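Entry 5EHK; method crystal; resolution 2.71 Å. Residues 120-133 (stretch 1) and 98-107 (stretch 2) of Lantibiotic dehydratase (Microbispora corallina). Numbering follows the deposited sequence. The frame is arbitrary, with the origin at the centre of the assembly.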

ATOM      1  N   LYS A 120      23.145  43.724   3.843  1.00 78.35           N
ATOM      2  CA  LYS A 120      22.285  42.556   3.683  1.00 77.02           C
ATOM      3  C   LYS A 120      21.124  42.660   4.679  1.00 76.47           C
ATOM      4  O   LYS A 120      19.975  42.353   4.354  1.00 72.35           O
ATOM      5  CB  LYS A 120      23.070  41.265   3.947  1.00 80.38           C
ATOM      6  CG  LYS A 120      22.293  39.966   3.701  1.00 74.76           C
ATOM      7  CD  LYS A 120      23.124  38.731   4.072  1.00 77.68           C
ATOM      8  CE  LYS A 120      24.281  38.469   3.103  1.00 72.96           C
ATOM      9  NZ  LYS A 120      23.836  38.070   1.737  1.00 63.52           N
ATOM     10  N   ARG A 121      21.439  43.096   5.895  1.00 74.73           N
ATOM     11  CA  ARG A 121      20.454  43.188   6.967  1.00 72.99           C
ATOM     12  C   ARG A 121      19.461  44.332   6.746  1.00 74.84           C
ATOM     13  O   ARG A 121      18.313  44.245   7.182  1.00 70.61           O
ATOM     14  CB  ARG A 121      21.149  43.335   8.325  1.00 75.49           C
ATOM     15  CG  ARG A 121      20.232  43.188   9.515  1.00 77.98           C
ATOM     16  CD  ARG A 121      20.966  43.394  10.828  1.00 75.54           C
ATOM     17  NE  ARG A 121      20.040  43.301  11.952  1.00 81.35           N
ATOM     18  CZ  ARG A 121      20.367  43.533  13.218  1.00 89.33           C
ATOM     19  NH1 ARG A 121      21.609  43.894  13.527  1.00 91.47           N
ATOM     20  NH2 ARG A 121      19.447  43.422  14.174  1.00 79.33           N
ATOM     21  N   LEU A 122      19.907  45.410   6.101  1.00 75.77           N
ATOM     22  CA  LEU A 122      19.002  46.501   5.740  1.00 70.92           C
ATOM     23  C   LEU A 122      17.914  45.958   4.832  1.00 68.26           C
ATOM     24  O   LEU A 122      16.730  46.226   5.020  1.00 69.65           O
ATOM     25  CB  LEU A 122      19.723  47.613   4.979  1.00 78.70           C
ATOM     26  CG  LEU A 122      20.187  48.873   5.704  1.00 82.95           C
ATOM     27  CD1 LEU A 122      21.338  48.545   6.620  1.00 85.47           C
ATOM     28  CD2 LEU A 122      20.565  49.961   4.692  1.00 78.41           C
ATOM     29  N   ARG A 123      18.328  45.171   3.850  1.00 68.01           N
ATOM     30  CA  ARG A 123      17.410  44.671   2.854  1.00 58.66           C
ATOM     31  C   ARG A 123      16.664  43.489   3.439  1.00 61.70           C
ATOM     32  O   ARG A 123      15.585  43.130   2.962  1.00 61.11           O
ATOM     33  CB  ARG A 123      18.186  44.268   1.597  1.00 72.24           C
ATOM     34  CG  ARG A 123      17.324  43.971   0.373  1.00 82.69           C
ATOM     35  CD  ARG A 123      18.158  43.949  -0.907  1.00 83.82           C
ATOM     36  NE  ARG A 123      17.347  43.693  -2.098  1.00 90.39           N
ATOM     37  CZ  ARG A 123      16.607  44.610  -2.718  1.00 87.25           C
ATOM     38  NH1 ARG A 123      16.567  45.854  -2.255  1.00 82.80           N
ATOM     39  NH2 ARG A 123      15.904  44.280  -3.800  1.00 77.22           N
ATOM     40  N   ARG A 124      17.218  42.908   4.501  1.00 62.59           N
ATOM     41  CA  ARG A 124      16.576  41.775   5.149  1.00 53.30           C
ATOM     42  C   ARG A 124      15.452  42.283   6.040  1.00 49.45           C
ATOM     43  O   ARG A 124      14.340  41.769   6.001  1.00 50.59           O
ATOM     44  CB  ARG A 124      17.587  40.967   5.962  1.00 63.27           C
ATOM     45  CG  ARG A 124      17.047  39.656   6.537  1.00 64.49           C
ATOM     46  CD  ARG A 124      18.130  38.889   7.301  1.00 70.80           C
ATOM     47  NE  ARG A 124      18.584  39.615   8.490  1.00 81.39           N
ATOM     48  CZ  ARG A 124      19.678  39.319   9.189  1.00 86.66           C
ATOM     49  NH1 ARG A 124      20.463  38.318   8.815  1.00 90.75           N
ATOM     50  NH2 ARG A 124      19.997  40.039  10.259  1.00 85.37           N
ATOM     51  N   ALA A 125      15.750  43.314   6.824  1.00 54.79           N
ATOM     52  CA  ALA A 125      14.804  43.906   7.776  1.00 47.62           C
ATOM     53  C   ALA A 125      13.650  44.662   7.129  1.00 48.81           C
ATOM     54  O   ALA A 125      12.531  44.649   7.638  1.00 46.83           O
ATOM     55  CB  ALA A 125      15.531  44.820   8.730  1.00 55.48           C
ATOM     56  N   ALA A 126      13.932  45.353   6.029  1.00 51.36           N
ATOM     57  CA  ALA A 126      12.896  46.058   5.294  1.00 43.64           C
ATOM     58  C   ALA A 126      11.820  45.088   4.772  1.00 43.86           C
ATOM     59  O   ALA A 126      10.625  45.353   4.904  1.00 39.79           O
ATOM     60  CB  ALA A 126      13.503  46.844   4.167  1.00 51.47           C
ATOM     61  N   LEU A 127      12.239  43.955   4.210  1.00 47.76           N
ATOM     62  CA  LEU A 127      11.290  42.952   3.712  1.00 42.14           C
ATOM     63  C   LEU A 127      10.413  42.386   4.834  1.00 39.64           C
ATOM     64  O   LEU A 127       9.221  42.143   4.647  1.00 35.21           O
ATOM     65  CB  LEU A 127      12.001  41.823   2.956  1.00 40.39           C
ATOM     66  CG  LEU A 127      12.588  42.156   1.582  1.00 42.86           C
ATOM     67  CD1 LEU A 127      13.169  40.912   0.927  1.00 43.23           C
ATOM     68  CD2 LEU A 127      11.531  42.785   0.682  1.00 41.71           C
ATOM     69  N   ALA A 128      11.019  42.164   5.992  1.00 39.98           N
ATOM     70  CA  ALA A 128      10.279  41.741   7.168  1.00 37.44           C
ATOM     71  C   ALA A 128       9.223  42.783   7.521  1.00 37.89           C
ATOM     72  O   ALA A 128       8.064  42.449   7.772  1.00 40.03           O
ATOM     73  CB  ALA A 128      11.223  41.536   8.339  1.00 41.03           C
ATOM     74  N   LEU A 129       9.619  44.051   7.517  1.00 42.69           N
ATOM     75  CA  LEU A 129       8.694  45.124   7.855  1.00 40.27           C
ATOM     76  C   LEU A 129       7.575  45.219   6.833  1.00 39.74           C
ATOM     77  O   LEU A 129       6.415  45.437   7.187  1.00 35.76           O
ATOM     78  CB  LEU A 129       9.418  46.458   7.893  1.00 36.53           C
ATOM     79  CG  LEU A 129       8.445  47.577   8.236  1.00 42.65           C
ATOM     80  CD1 LEU A 129       8.271  47.688   9.748  1.00 41.76           C
ATOM     81  CD2 LEU A 129       8.882  48.887   7.612  1.00 46.30           C
ATOM     82  N   LEU A 130       7.929  45.003   5.571  1.00 38.47           N
ATOM     83  CA  LEU A 130       6.967  45.054   4.479  1.00 36.80           C
ATOM     84  C   LEU A 130       5.907  43.981   4.646  1.00 36.35           C
ATOM     85  O   LEU A 130       4.744  44.210   4.344  1.00 36.61           O
ATOM     86  CB  LEU A 130       7.674  44.902   3.133  1.00 39.81           C
ATOM     87  CG  LEU A 130       6.819  44.979   1.870  1.00 41.79           C
ATOM     88  CD1 LEU A 130       6.075  46.295   1.803  1.00 41.23           C
ATOM     89  CD2 LEU A 130       7.694  44.781   0.638  1.00 46.73           C
ATOM     90  N   ARG A 131       6.321  42.806   5.107  1.00 38.14           N
ATOM     91  CA  ARG A 131       5.393  41.714   5.363  1.00 35.43           C
ATOM     92  C   ARG A 131       4.392  42.132   6.419  1.00 37.15           C
ATOM     93  O   ARG A 131       3.205  41.832   6.306  1.00 37.25           O
ATOM     94  CB  ARG A 131       6.137  40.465   5.808  1.00 41.42           C
ATOM     95  CG  ARG A 131       7.002  39.866   4.737  1.00 36.54           C
ATOM     96  CD  ARG A 131       7.806  38.707   5.277  1.00 37.91           C
ATOM     97  NE  ARG A 131       8.822  38.312   4.310  1.00 51.28           N
ATOM     98  CZ  ARG A 131       8.574  37.533   3.261  1.00 57.06           C
ATOM     99  NH1 ARG A 131       7.345  37.057   3.060  1.00 51.02           N
ATOM    100  NH2 ARG A 131       9.553  37.223   2.419  1.00 55.12           N
ATOM    101  N   TYR A 132       4.890  42.778   7.470  1.00 34.15           N
ATOM    102  CA  TYR A 132       4.045  43.253   8.566  1.00 34.13           C
ATOM    103  C   TYR A 132       3.114  44.420   8.172  1.00 36.85           C
ATOM    104  O   TYR A 132       2.020  44.562   8.721  1.00 37.60           O
ATOM    105  CB  TYR A 132       4.910  43.641   9.771  1.00 33.52           C
ATOM    106  CG  TYR A 132       5.499  42.460  10.535  1.00 36.84           C
ATOM    107  CD1 TYR A 132       4.703  41.393  10.940  1.00 35.02           C
ATOM    108  CD2 TYR A 132       6.859  42.406  10.826  1.00 32.91           C
ATOM    109  CE1 TYR A 132       5.238  40.321  11.628  1.00 33.90           C
ATOM    110  CE2 TYR A 132       7.401  41.345  11.509  1.00 36.49           C
ATOM    111  CZ  TYR A 132       6.588  40.305  11.910  1.00 40.25           C
ATOM    112  OH  TYR A 132       7.138  39.246  12.587  1.00 40.23           O
ATOM    113  N   ASP A 133       3.550  45.255   7.232  1.00 34.60           N
ATOM    114  CA  ASP A 133       2.750  46.389   6.784  1.00 33.65           C
ATOM    115  C   ASP A 133       1.568  45.833   5.998  1.00 34.98           C
ATOM    116  O   ASP A 133       0.412  46.006   6.389  1.00 34.28           O
ATOM    117  CB  ASP A 133       3.611  47.301   5.889  1.00 40.84           C
ATOM    118  CG  ASP A 133       2.957  48.664   5.583  1.00 46.56           C
ATOM    119  OD1 ASP A 133       1.710  48.769   5.489  1.00 51.50           O
ATOM    120  OD2 ASP A 133       3.720  49.644   5.418  1.00 42.35           O
TER
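Stretch 2 (98-107) ASPSLAGLLA

Stretch 2 packs against the stretch 1 helix mainly through a helix that begins at Pro 100, with Ala 98 and Ser 99 leading into it. Residues 100-107 are helical and continue beyond the stretch, whereas Ser 99, with phi/psi of -148/84, breaks from helical geometry between this helix and the one that ends just before it. The two axes approach to 10.6 Å with a signed crossing angle of -116°, so the helices cross steeply, and their backbones come nearest where the CA atoms of Ala 125 and Leu 102 lie 6.7 Å apart. No hydrogen bond joins the stretches; the contact, which buries 431 Å², rests largely on apolar side chains.

Leu 102 is its centre. Its CA-to-CB bond points toward stretch 1, and with chi1 t and chi2 p (176° and 60°) the side chain enters a hole formed by Ala 125, Ala 128, Leu 129 and Tyr 132. In this conformation Leu 102 CD1 lies 3.6 Å from Ala 125 O and 3.9 Å from Ala 125 CB, while Leu 102 CD2 reaches Ala 128 CB at 4.0 Å, Leu 129 N at 3.9 Å and Tyr 132 CD2 at 3.7 Å. The two small alanines leave space for both methyls close to the helix backbone.

Tyr 132 adopts chi1 m (-73°), which carries its ring outward from the stretch 1 helix, toward the start of stretch 2. The ring meets Leu 102 CD2 at its edge, while Tyr 132 CE1 lies 4.0 Å from Ala 98 CB and Tyr 132 OH 3.7 Å from Ser 99 CB. Ser 99 itself, with chi1 t, caps the helix: Leu 102 N donates to Ser 99 OG at 3.2 Å, a bond that ties the first turn together at the residue inserted into the hole. Ser 101, chi1 p, adds a weak bond from its OG to Ser 99 OG, also 3.2 Å.

Further along stretch 2, Leu 105 also points toward stretch 1. Its chi1 is t, but chi2 is 145°, between wells; CD1 of Leu 105 rests 3.7 Å from Ala 125 CB and 3.7 Å from Arg 121 NE. Arg 121 starts out sideways, yet its extended chain, t through chi3, brings the guanidinium to this methyl, which it meets obliquely. Leu 106 likewise leaves its backbone sideways, and its m, t conformation brings CD1 to 3.6 Å from CD1 of Leu 129, whose own side chain is t, p. Gly 104 takes no part in the contact, and no atom of stretch 1 comes within 5.5 Å of where a CB would be.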

ATOM      1  N   ALA A  98       5.161  41.620  17.795  1.00 34.57           N
ATOM      2  CA  ALA A  98       5.367  40.422  16.974  1.00 38.05           C
ATOM      3  C   ALA A  98       6.837  40.068  16.807  1.00 42.74           C
ATOM      4  O   ALA A  98       7.200  38.896  16.698  1.00 45.52           O
ATOM      5  CB  ALA A  98       4.693  40.562  15.598  1.00 33.43           C
ATOM      6  N   SER A  99       7.681  41.087  16.757  1.00 38.81           N
ATOM      7  CA  SER A  99       9.097  40.867  16.524  1.00 41.55           C
ATOM      8  C   SER A  99       9.908  41.927  17.261  1.00 44.06           C
ATOM      9  O   SER A  99      10.281  42.937  16.671  1.00 44.80           O
ATOM     10  CB  SER A  99       9.392  40.905  15.020  1.00 33.06           C
ATOM     11  OG  SER A  99      10.781  40.831  14.771  1.00 32.62           O
ATOM     12  N   PRO A 100      10.181  41.706  18.559  1.00 48.73           N
ATOM     13  CA  PRO A 100      10.983  42.702  19.275  1.00 42.44           C
ATOM     14  C   PRO A 100      12.316  42.951  18.581  1.00 41.54           C
ATOM     15  O   PRO A 100      12.782  44.081  18.578  1.00 48.31           O
ATOM     16  CB  PRO A 100      11.169  42.083  20.674  1.00 45.93           C
ATOM     17  CG  PRO A 100      10.834  40.635  20.521  1.00 47.00           C
ATOM     18  CD  PRO A 100       9.781  40.591  19.437  1.00 49.38           C
ATOM     19  N   SER A 101      12.901  41.921  17.978  1.00 42.42           N
ATOM     20  CA  SER A 101      14.163  42.081  17.259  1.00 44.16           C
ATOM     21  C   SER A 101      14.080  43.100  16.121  1.00 47.82           C
ATOM     22  O   SER A 101      14.973  43.941  15.970  1.00 52.35           O
ATOM     23  CB  SER A 101      14.655  40.741  16.704  1.00 42.56           C
ATOM     24  OG  SER A 101      13.886  40.341  15.584  1.00 38.91           O
ATOM     25  N   LEU A 102      13.014  43.028  15.325  1.00 44.48           N
ATOM     26  CA  LEU A 102      12.840  43.968  14.225  1.00 39.48           C
ATOM     27  C   LEU A 102      12.555  45.344  14.791  1.00 45.93           C
ATOM     28  O   LEU A 102      12.954  46.358  14.218  1.00 44.43           O
ATOM     29  CB  LEU A 102      11.703  43.532  13.303  1.00 40.90           C
ATOM     30  CG  LEU A 102      11.363  44.489  12.154  1.00 43.93           C
ATOM     31  CD1 LEU A 102      12.565  44.676  11.244  1.00 43.41           C
ATOM     32  CD2 LEU A 102      10.177  43.981  11.353  1.00 38.07           C
ATOM     33  N   ALA A 103      11.865  45.360  15.927  1.00 45.48           N
ATOM     34  CA  ALA A 103      11.513  46.599  16.596  1.00 41.68           C
ATOM     35  C   ALA A 103      12.771  47.297  17.079  1.00 48.83           C
ATOM     36  O   ALA A 103      12.834  48.525  17.131  1.00 51.60           O
ATOM     37  CB  ALA A 103      10.560  46.338  17.750  1.00 40.13           C
ATOM     38  N   GLY A 104      13.776  46.510  17.435  1.00 47.62           N
ATOM     39  CA  GLY A 104      15.028  47.083  17.883  1.00 52.39           C
ATOM     40  C   GLY A 104      15.704  47.835  16.753  1.00 56.99           C
ATOM     41  O   GLY A 104      16.151  48.971  16.922  1.00 62.90           O
ATOM     42  N   LEU A 105      15.740  47.219  15.580  1.00 49.57           N
ATOM     43  CA  LEU A 105      16.364  47.852  14.430  1.00 55.12           C
ATOM     44  C   LEU A 105      15.666  49.168  14.062  1.00 54.98           C
ATOM     45  O   LEU A 105      16.318  50.153  13.719  1.00 56.64           O
ATOM     46  CB  LEU A 105      16.404  46.881  13.250  1.00 53.34           C
ATOM     47  CG  LEU A 105      17.131  47.352  11.997  1.00 49.29           C
ATOM     48  CD1 LEU A 105      17.831  46.187  11.323  1.00 56.44           C
ATOM     49  CD2 LEU A 105      16.149  48.005  11.049  1.00 50.70           C
ATOM     50  N   LEU A 106      14.344  49.189  14.159  1.00 54.71           N
ATOM     51  CA  LEU A 106      13.583  50.388  13.828  1.00 55.83           C
ATOM     52  C   LEU A 106      13.849  51.489  14.855  1.00 62.37           C
ATOM     53  O   LEU A 106      13.729  52.676  14.552  1.00 56.94           O
ATOM     54  CB  LEU A 106      12.082  50.075  13.738  1.00 42.88           C
ATOM     55  CG  LEU A 106      11.688  49.189  12.551  1.00 47.24           C
ATOM     56  CD1 LEU A 106      10.222  48.846  12.582  1.00 44.49           C
ATOM     57  CD2 LEU A 106      12.053  49.827  11.214  1.00 47.24           C
ATOM     58  N   ALA A 107      14.232  51.080  16.063  1.00 67.29           N
ATOM     59  CA  ALA A 107      14.523  52.014  17.150  1.00 65.85           C
ATOM     60  C   ALA A 107      15.847  52.744  16.945  1.00 70.91           C
ATOM     61  O   ALA A 107      16.011  53.884  17.378  1.00 72.76           O
ATOM     62  CB  ALA A 107      14.522  51.283  18.495  1.00 59.02           C
TER